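Local coordinates for putative uncharacterized protein (Coprinopsis cinerea, PDB 3W9A) that probably hydrolyses beta-glucans through its beta-jelly-roll catalytic domain of glycoside hydrolase family 131, at residues 162-165 with 166-169; 174-177 with 178-181; 221-225 with 226-230; 12-15 with 16-19. One frame throughout, in Å; residues are numbered along the deposited sequence.

Interaction 1: residues 162-165 with 166-169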
# COMPACT_ATOMS: atom_id res chain seq x y z
N ASP A 162 -5.32 -11.38 -2.83
CA ASP A 162 -5.82 -12.31 -3.83
C ASP A 162 -7.31 -12.09 -3.86
O ASP A 162 -8.03 -12.63 -3.01
CB ASP A 162 -5.48 -13.73 -3.34
CG ASP A 162 -5.98 -14.83 -4.25
OD1 ASP A 162 -6.98 -14.64 -4.98
OD2 ASP A 162 -5.34 -15.91 -4.22
N ILE A 163 -7.77 -11.25 -4.79
CA ILE A 163 -9.16 -10.81 -4.80
C ILE A 163 -9.91 -11.51 -5.94
O ILE A 163 -9.50 -11.43 -7.10
CB ILE A 163 -9.29 -9.27 -4.94
CG1 ILE A 163 -8.49 -8.57 -3.83
CG2 ILE A 163 -10.75 -8.85 -4.85
CD1 ILE A 163 -8.37 -7.06 -3.99
N ASP A 164 -10.96 -12.24 -5.57
CA ASP A 164 -11.88 -12.85 -6.54
C ASP A 164 -13.09 -11.95 -6.59
O ASP A 164 -13.94 -11.98 -5.69
CB ASP A 164 -12.25 -14.26 -6.09
CG ASP A 164 -13.08 -15.01 -7.12
OD1 ASP A 164 -13.04 -16.25 -7.09
OD2 ASP A 164 -13.77 -14.39 -7.95
N PHE A 165 -13.17 -11.12 -7.62
CA PHE A 165 -14.24 -10.13 -7.75
C PHE A 165 -15.58 -10.77 -8.19
O PHE A 165 -16.61 -10.16 -8.06
CB PHE A 165 -13.81 -9.00 -8.72
CG PHE A 165 -12.71 -8.14 -8.16
CD1 PHE A 165 -13.00 -7.13 -7.25
CD2 PHE A 165 -11.39 -8.33 -8.52
CE1 PHE A 165 -12.00 -6.33 -6.72
CE2 PHE A 165 -10.39 -7.54 -8.00
CZ PHE A 165 -10.69 -6.53 -7.09
N THR A 166 -15.53 -12.00 -8.70
CA THR A 166 -16.72 -12.73 -9.13
C THR A 166 -17.40 -13.42 -7.93
O THR A 166 -18.58 -13.21 -7.66
CB THR A 166 -16.32 -13.76 -10.20
OG1 THR A 166 -15.54 -13.10 -11.21
CG2 THR A 166 -17.56 -14.43 -10.81
N ALA A 167 -16.64 -14.22 -7.20
CA ALA A 167 -17.17 -14.87 -5.99
C ALA A 167 -17.29 -13.90 -4.82
O ALA A 167 -17.94 -14.20 -3.82
CB ALA A 167 -16.29 -16.05 -5.61
N LYS A 168 -16.67 -12.73 -4.93
CA LYS A 168 -16.68 -11.71 -3.87
C LYS A 168 -15.96 -12.22 -2.62
O LYS A 168 -16.47 -12.18 -1.50
CB LYS A 168 -18.11 -11.21 -3.58
CG LYS A 168 -18.64 -10.29 -4.67
CD LYS A 168 -20.15 -10.10 -4.62
CE LYS A 168 -20.62 -9.40 -3.36
NZ LYS A 168 -20.36 -7.93 -3.38
N THR A 169 -14.74 -12.70 -2.84
CA THR A 169 -13.86 -13.12 -1.75
C THR A 169 -12.44 -12.55 -1.91
O THR A 169 -12.00 -12.21 -3.02
CB THR A 169 -13.73 -14.65 -1.67
OG1 THR A 169 -13.04 -15.16 -2.83
CG2 THR A 169 -15.10 -15.31 -1.51
O HOH W 1 -13.16 -14.38 -10.73
O HOH W 2 -13.05 -17.36 -4.14
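Asp164 reaches forward with its carboxylate over the loop that follows it, so that one oxygen, OD2, collects two successive backbone amides, those of Thr166 and Ala167. The loop is the connection of a beta hairpin, and it closes on a G1 beta bulge in which Lys168 and Thr169 both face Asp164. The bulge depends on Lys168 taking a left-handed backbone (phi 65°). Ala167 N makes the sound bond to OD2 at 3.0 Å, nearly straight but approaching from above the carboxylate plane; the bond from Thr166 N is weak and more bent. An alanine in place of Asp164 leaves Ala167 N, and more weakly Thr166 N, without this acceptor, and the turn is likely to flex more. With CG anti to the backbone N (chi1 -174°), the aspartate swings its acid group beside its own carbonyl, toward the turn. Asp164 and Thr169 form an antiparallel hydrogen-bonded pair: Asp164 N reaches Thr169 O at 2.8 Å, and Thr169 N reaches Asp164 O at 3.0 Å. On the other side of the strand Ile163 CG2 rests 3.2 Å above the centre of the Phe165 ring, and both side chains pack on strand 93-101. Thr169 OG1, also bonded to Asn187, is 2.6 Å from a water that in turn donates to Asp164 OD1.

Interaction 2: residues 174-177 with 178-181; sequences ASTN and GNPL
Thr176 and Asn179 meet across a tight chain reversal, a local contact in the hairpin connection between 169-176 and 182-189, neighbouring strands of one antiparallel sheet of the jelly roll. Four residues, Thr176 to Asn179, make a type II' beta turn. Its closing bond runs from Asn179 N to Thr176 O at 3.0 Å, close to straight (160°) and lying in the carbonyl plane. Asn177 occupies the first corner with a positive phi (47°), at a position where glycine is the commonest residue, and Gly178 takes the second. The side chain of Asn177 turns away from the turn, and its OD1 accepts from the backbone of Trp156. On one side of the hairpin the Thr176 and Asn179 side chains run alongside each other, pointing the same way. A water links the two residues: it accepts from Thr176 N at 2.9 Å and donates to Asn179 OD1 at 3.3 Å. Ser175 points across to the returning chain, where its OG comes within 2.6 Å of Asn179 O; because Asn158 OD1 also lies within reach of the hydroxyl, its one proton may serve either acceptor. Ser175 CB meanwhile lies against Pro180 O. Farther from the turn, Leu181 lays its CD2 methyl against the backbone of Ala174, 3.8 Å from Ala174 CA, and the same side chain packs on Asn158 and Ala160 of strand 157-164. The whole is a worked example of an antiparallel beta hairpin turned at its end by a type II' beta turn.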
# COMPACT_ATOMS: atom_id res chain seq x y z
N ALA A 174 1.63 -13.59 1.61
CA ALA A 174 2.60 -12.83 2.41
C ALA A 174 3.96 -13.52 2.50
O ALA A 174 4.09 -14.74 2.35
CB ALA A 174 2.05 -12.55 3.80
N SER A 175 4.98 -12.70 2.70
CA SER A 175 6.33 -13.14 3.01
C SER A 175 7.11 -11.91 3.46
O SER A 175 6.58 -10.78 3.40
CB SER A 175 6.99 -13.75 1.78
OG SER A 175 7.43 -12.75 0.88
N THR A 176 8.35 -12.13 3.90
CA THR A 176 9.26 -11.03 4.23
C THR A 176 10.46 -10.97 3.27
O THR A 176 10.84 -11.95 2.65
CB THR A 176 9.79 -11.12 5.68
OG1 THR A 176 10.49 -12.34 5.86
CG2 THR A 176 8.65 -11.05 6.69
N ASN A 177 11.02 -9.77 3.16
CA ASN A 177 12.25 -9.51 2.42
C ASN A 177 12.27 -10.14 1.04
O ASN A 177 11.43 -9.78 0.23
CB ASN A 177 13.45 -9.88 3.30
CG ASN A 177 13.43 -9.14 4.63
OD1 ASN A 177 13.11 -7.94 4.69
ND2 ASN A 177 13.76 -9.84 5.70
N GLY A 178 13.21 -11.05 0.75
CA GLY A 178 13.33 -11.67 -0.58
C GLY A 178 12.66 -13.03 -0.73
O GLY A 178 12.82 -13.68 -1.76
N ASN A 179 11.91 -13.47 0.29
CA ASN A 179 11.28 -14.79 0.26
C ASN A 179 10.02 -14.76 -0.58
O ASN A 179 9.33 -13.74 -0.62
CB ASN A 179 10.94 -15.27 1.67
CG ASN A 179 12.15 -15.29 2.59
OD1 ASN A 179 12.08 -14.90 3.75
ND2 ASN A 179 13.27 -15.73 2.06
N PRO A 180 9.69 -15.87 -1.25
CA PRO A 180 8.51 -15.82 -2.13
C PRO A 180 7.21 -15.78 -1.35
O PRO A 180 7.13 -16.31 -0.23
CB PRO A 180 8.61 -17.12 -2.94
CG PRO A 180 9.49 -18.03 -2.12
CD PRO A 180 10.47 -17.12 -1.42
N LEU A 181 6.19 -15.16 -1.94
CA LEU A 181 4.88 -15.11 -1.34
C LEU A 181 4.29 -16.51 -1.15
O LEU A 181 4.39 -17.37 -2.03
CB LEU A 181 3.92 -14.28 -2.22
CG LEU A 181 4.26 -12.79 -2.35
CD1 LEU A 181 3.45 -12.14 -3.47
CD2 LEU A 181 4.02 -12.07 -1.03
O HOH W 3 8.93 -14.84 4.61

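Interaction 3: residues 221-225 with 226-230; sequences YIEEG and PITTQ
Glu223 OE1 is held by the hydroxyl of Thr228 and by the backbone nitrogen of Gly1, while its sister OE2 takes the amide of Thr228 and His97 NE2, so that four groups hydrogen-bond to one buried carboxylate. The acid sits near the end of strand 213-224 of the jelly roll and faces the chain that doubles back after it. Thr228 grips it with both its hydroxyl and its backbone amide: OG1 donates to Glu223 OE1 at 2.7 Å through the syn lone pair, and Thr228 N meets Glu223 OE2 at 2.9 Å on the syn side, with an almost linear N-H direction (176°). Such a two-pronged grip, one bond to each oxygen, should fix the rotation of the carboxylate. Glu223 gets there by setting CG between its backbone N and carbonyl carbon (chi1 67°) and then running straight out. The return of the chain passes through a cis peptide bond between Gly225 and Pro226, and Ile227 then lines the flank of the acid, its CG1 3.7 Å from Glu223 OE2, while packing on Phe95 and Trp173. Tyr221, whose ring stacks with His97, presents its edge to Glu223, with OE1 in the plane of the ring. Its side chain crosses that of Thr228 at about a right angle, and Tyr221 OH touches Thr228 CB at 3.6 Å.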
# COMPACT_ATOMS: atom_id res chain seq x y z
N TYR A 221 1.92 -3.24 -7.76
CA TYR A 221 1.28 -3.56 -9.06
C TYR A 221 0.08 -4.47 -8.88
O TYR A 221 -0.15 -5.01 -7.79
CB TYR A 221 2.28 -4.17 -10.06
CG TYR A 221 2.78 -5.59 -9.76
CD1 TYR A 221 3.81 -5.80 -8.85
CD2 TYR A 221 2.23 -6.70 -10.41
CE1 TYR A 221 4.28 -7.09 -8.57
CE2 TYR A 221 2.70 -7.99 -10.15
CZ TYR A 221 3.72 -8.17 -9.23
OH TYR A 221 4.18 -9.44 -8.97
N ILE A 222 -0.66 -4.66 -9.96
CA ILE A 222 -1.86 -5.47 -9.98
C ILE A 222 -1.77 -6.37 -11.20
O ILE A 222 -1.57 -5.89 -12.32
CB ILE A 222 -3.13 -4.61 -10.06
CG1 ILE A 222 -3.28 -3.77 -8.77
CG2 ILE A 222 -4.37 -5.48 -10.31
CD1 ILE A 222 -4.31 -2.65 -8.86
N GLU A 223 -1.85 -7.67 -10.99
CA GLU A 223 -1.70 -8.63 -12.07
C GLU A 223 -2.88 -9.59 -12.10
O GLU A 223 -3.59 -9.77 -11.12
CB GLU A 223 -0.40 -9.41 -11.89
CG GLU A 223 -0.44 -10.32 -10.65
CD GLU A 223 0.77 -11.21 -10.50
OE1 GLU A 223 1.46 -11.48 -11.51
OE2 GLU A 223 1.01 -11.64 -9.36
N GLU A 224 -3.07 -10.23 -13.24
CA GLU A 224 -3.95 -11.38 -13.30
C GLU A 224 -3.22 -12.58 -12.74
O GLU A 224 -2.02 -12.53 -12.46
CB GLU A 224 -4.36 -11.67 -14.74
CG GLU A 224 -5.15 -10.56 -15.39
CD GLU A 224 -5.42 -10.82 -16.87
OE1 GLU A 224 -6.14 -10.00 -17.47
OE2 GLU A 224 -4.92 -11.83 -17.41
N GLY A 225 -3.95 -13.67 -12.57
CA GLY A 225 -3.34 -14.94 -12.20
C GLY A 225 -2.63 -15.58 -13.39
O GLY A 225 -2.82 -15.15 -14.53
N PRO A 226 -1.81 -16.62 -13.13
CA PRO A 226 -1.53 -17.06 -11.78
C PRO A 226 -0.54 -16.11 -11.08
O PRO A 226 0.26 -15.43 -11.72
CB PRO A 226 -0.92 -18.45 -11.99
CG PRO A 226 -0.27 -18.37 -13.33
CD PRO A 226 -1.01 -17.34 -14.14
N ILE A 227 -0.63 -16.05 -9.76
CA ILE A 227 0.17 -15.10 -8.97
C ILE A 227 1.67 -15.27 -9.21
O ILE A 227 2.17 -16.39 -9.36
CB ILE A 227 -0.17 -15.21 -7.46
CG1 ILE A 227 0.45 -14.05 -6.67
CG2 ILE A 227 0.29 -16.54 -6.86
CD1 ILE A 227 0.11 -14.06 -5.19
N THR A 228 2.38 -14.15 -9.29
CA THR A 228 3.84 -14.15 -9.26
C THR A 228 4.26 -14.19 -7.80
O THR A 228 3.98 -13.26 -7.04
CB THR A 228 4.40 -12.88 -9.92
OG1 THR A 228 3.88 -12.75 -11.25
CG2 THR A 228 5.93 -12.93 -9.97
N THR A 229 4.90 -15.28 -7.37
CA THR A 229 5.23 -15.45 -5.96
C THR A 229 6.64 -14.95 -5.68
O THR A 229 6.95 -14.55 -4.56
CB THR A 229 5.16 -16.92 -5.54
OG1 THR A 229 6.05 -17.66 -6.37
CG2 THR A 229 3.74 -17.46 -5.68
N GLN A 230 7.47 -14.95 -6.73
CA GLN A 230 8.89 -14.62 -6.60
C GLN A 230 9.07 -13.12 -6.45
O GLN A 230 8.48 -12.34 -7.22
CB GLN A 230 9.65 -15.11 -7.85
CG GLN A 230 11.09 -14.61 -7.97
CD GLN A 230 11.81 -15.21 -9.15
OE1 GLN A 230 11.89 -16.42 -9.27
NE2 GLN A 230 12.35 -14.37 -10.03

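Interaction 4: residues 12-15 with 16-19; sequences YTTP and ADFD
Tyr12 lays its ring over that of Phe18 in an offset stack, the centroids 4.5 Å apart and the planes tilted by 20°. The closest atoms are Tyr12 CD1 and Phe18 CE1, at 3.5 Å, with CD1 displaced toward the rim of the phenylalanine. Both rings also pack on Leu46, and the far end of the tyrosine, OH, accepts from the backbone of Thr29. Beside the rings, Asp17 reaches back to the residues just before the short, weakly bonded helix 15-18. Its OD2 accepts two amides: Thr13 N at 2.6 Å, on the anti lone pair, and Thr14 N at 3.1 Å, from above the carboxylate plane. The bond from Thr14 N is the half of a capping box in which the third helical residue's side chain accepts the N-cap amide. The other oxygen of Asp17, OD1, pairs with Arg20 in a salt bridge. The single helical turn itself is pinned by Asp17 N to Thr14 O (3.0 Å) and Phe18 N to Pro15 O (2.9 Å), each donor tilted well out of its carbonyl plane. With a leucine in place of Asp17, the Thr13 and Thr14 amides would probably lose their acceptor and Arg20 its acidic mate. One carboxylate thus serves amides and a guanidinium at once; its negative charge beside the amino end of the helical turn is likely to be favourable, while the aromatic stack next to it brings loop and helix together.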
# COMPACT_ATOMS: atom_id res chain seq x y z
N TYR A 12 9.09 7.97 -11.41
CA TYR A 12 8.86 9.00 -10.41
C TYR A 12 10.17 9.25 -9.70
O TYR A 12 10.56 8.50 -8.82
CB TYR A 12 7.73 8.59 -9.44
CG TYR A 12 6.38 8.59 -10.10
CD1 TYR A 12 5.55 9.72 -10.07
CD2 TYR A 12 5.93 7.48 -10.80
CE1 TYR A 12 4.30 9.71 -10.68
CE2 TYR A 12 4.69 7.47 -11.42
CZ TYR A 12 3.88 8.58 -11.37
OH TYR A 12 2.65 8.53 -12.01
N THR A 13 10.85 10.32 -10.12
CA THR A 13 12.23 10.60 -9.69
C THR A 13 12.34 11.65 -8.59
O THR A 13 13.28 11.62 -7.81
CB THR A 13 13.09 11.08 -10.89
OG1 THR A 13 13.11 10.05 -11.88
CG2 THR A 13 14.55 11.38 -10.46
N THR A 14 11.39 12.58 -8.54
CA THR A 14 11.34 13.60 -7.47
C THR A 14 9.90 13.82 -7.06
O THR A 14 8.99 13.43 -7.79
CB THR A 14 11.90 14.96 -7.96
OG1 THR A 14 11.07 15.47 -9.01
CG2 THR A 14 13.30 14.79 -8.48
N PRO A 15 9.68 14.49 -5.90
CA PRO A 15 8.29 14.68 -5.47
C PRO A 15 7.41 15.39 -6.51
O PRO A 15 6.25 14.98 -6.72
CB PRO A 15 8.44 15.50 -4.18
CG PRO A 15 9.78 15.10 -3.65
CD PRO A 15 10.64 14.93 -4.87
N ALA A 16 7.97 16.41 -7.17
CA ALA A 16 7.25 17.15 -8.20
C ALA A 16 6.71 16.27 -9.33
O ALA A 16 5.74 16.65 -9.99
CB ALA A 16 8.12 18.26 -8.77
N ASP A 17 7.31 15.10 -9.55
CA ASP A 17 6.78 14.18 -10.56
C ASP A 17 5.33 13.78 -10.27
O ASP A 17 4.53 13.65 -11.18
CB ASP A 17 7.69 12.94 -10.73
CG ASP A 17 8.97 13.24 -11.51
OD1 ASP A 17 9.00 14.21 -12.30
OD2 ASP A 17 9.97 12.51 -11.32
N PHE A 18 4.96 13.65 -9.00
CA PHE A 18 3.57 13.36 -8.65
C PHE A 18 2.62 14.55 -8.95
O PHE A 18 1.44 14.35 -9.22
CB PHE A 18 3.46 12.94 -7.19
CG PHE A 18 4.03 11.58 -6.90
CD1 PHE A 18 3.37 10.43 -7.31
CD2 PHE A 18 5.22 11.45 -6.19
CE1 PHE A 18 3.88 9.17 -7.02
CE2 PHE A 18 5.73 10.21 -5.89
CZ PHE A 18 5.07 9.06 -6.30
N ASP A 19 3.16 15.77 -8.94
CA ASP A 19 2.38 16.98 -9.22
C ASP A 19 1.97 17.16 -10.69
O ASP A 19 1.16 18.02 -11.00
CB ASP A 19 3.13 18.24 -8.75
CG ASP A 19 3.37 18.26 -7.23
OD1 ASP A 19 2.55 17.69 -6.48
OD2 ASP A 19 4.38 18.84 -6.78
O HOH W 4 10.49 17.65 -6.57

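Along the chain the order is interaction 4, then 1, 2 and 3, all within the family 131 catalytic domain. Interactions 1 and 2 are successive hairpin connections of one antiparallel sheet: the first joins strand 157-164 to strand 169-176, the second leads on to strand 182-189, and their centres lie 23 Å apart. Interaction 3, at the end of strand 213-224 of the same sheet, has its centre 14 Å from that of interaction 2 and touches it, Leu181 N probably bonding Thr229 O at 2.8 Å. Interaction 4 stands apart, its centre 33 Å from that of interaction 1, across the centre of the chain. Three contacts thus finish strand ends of one sheet; the fourth lies in the connection between strands 3-6 and 30-34.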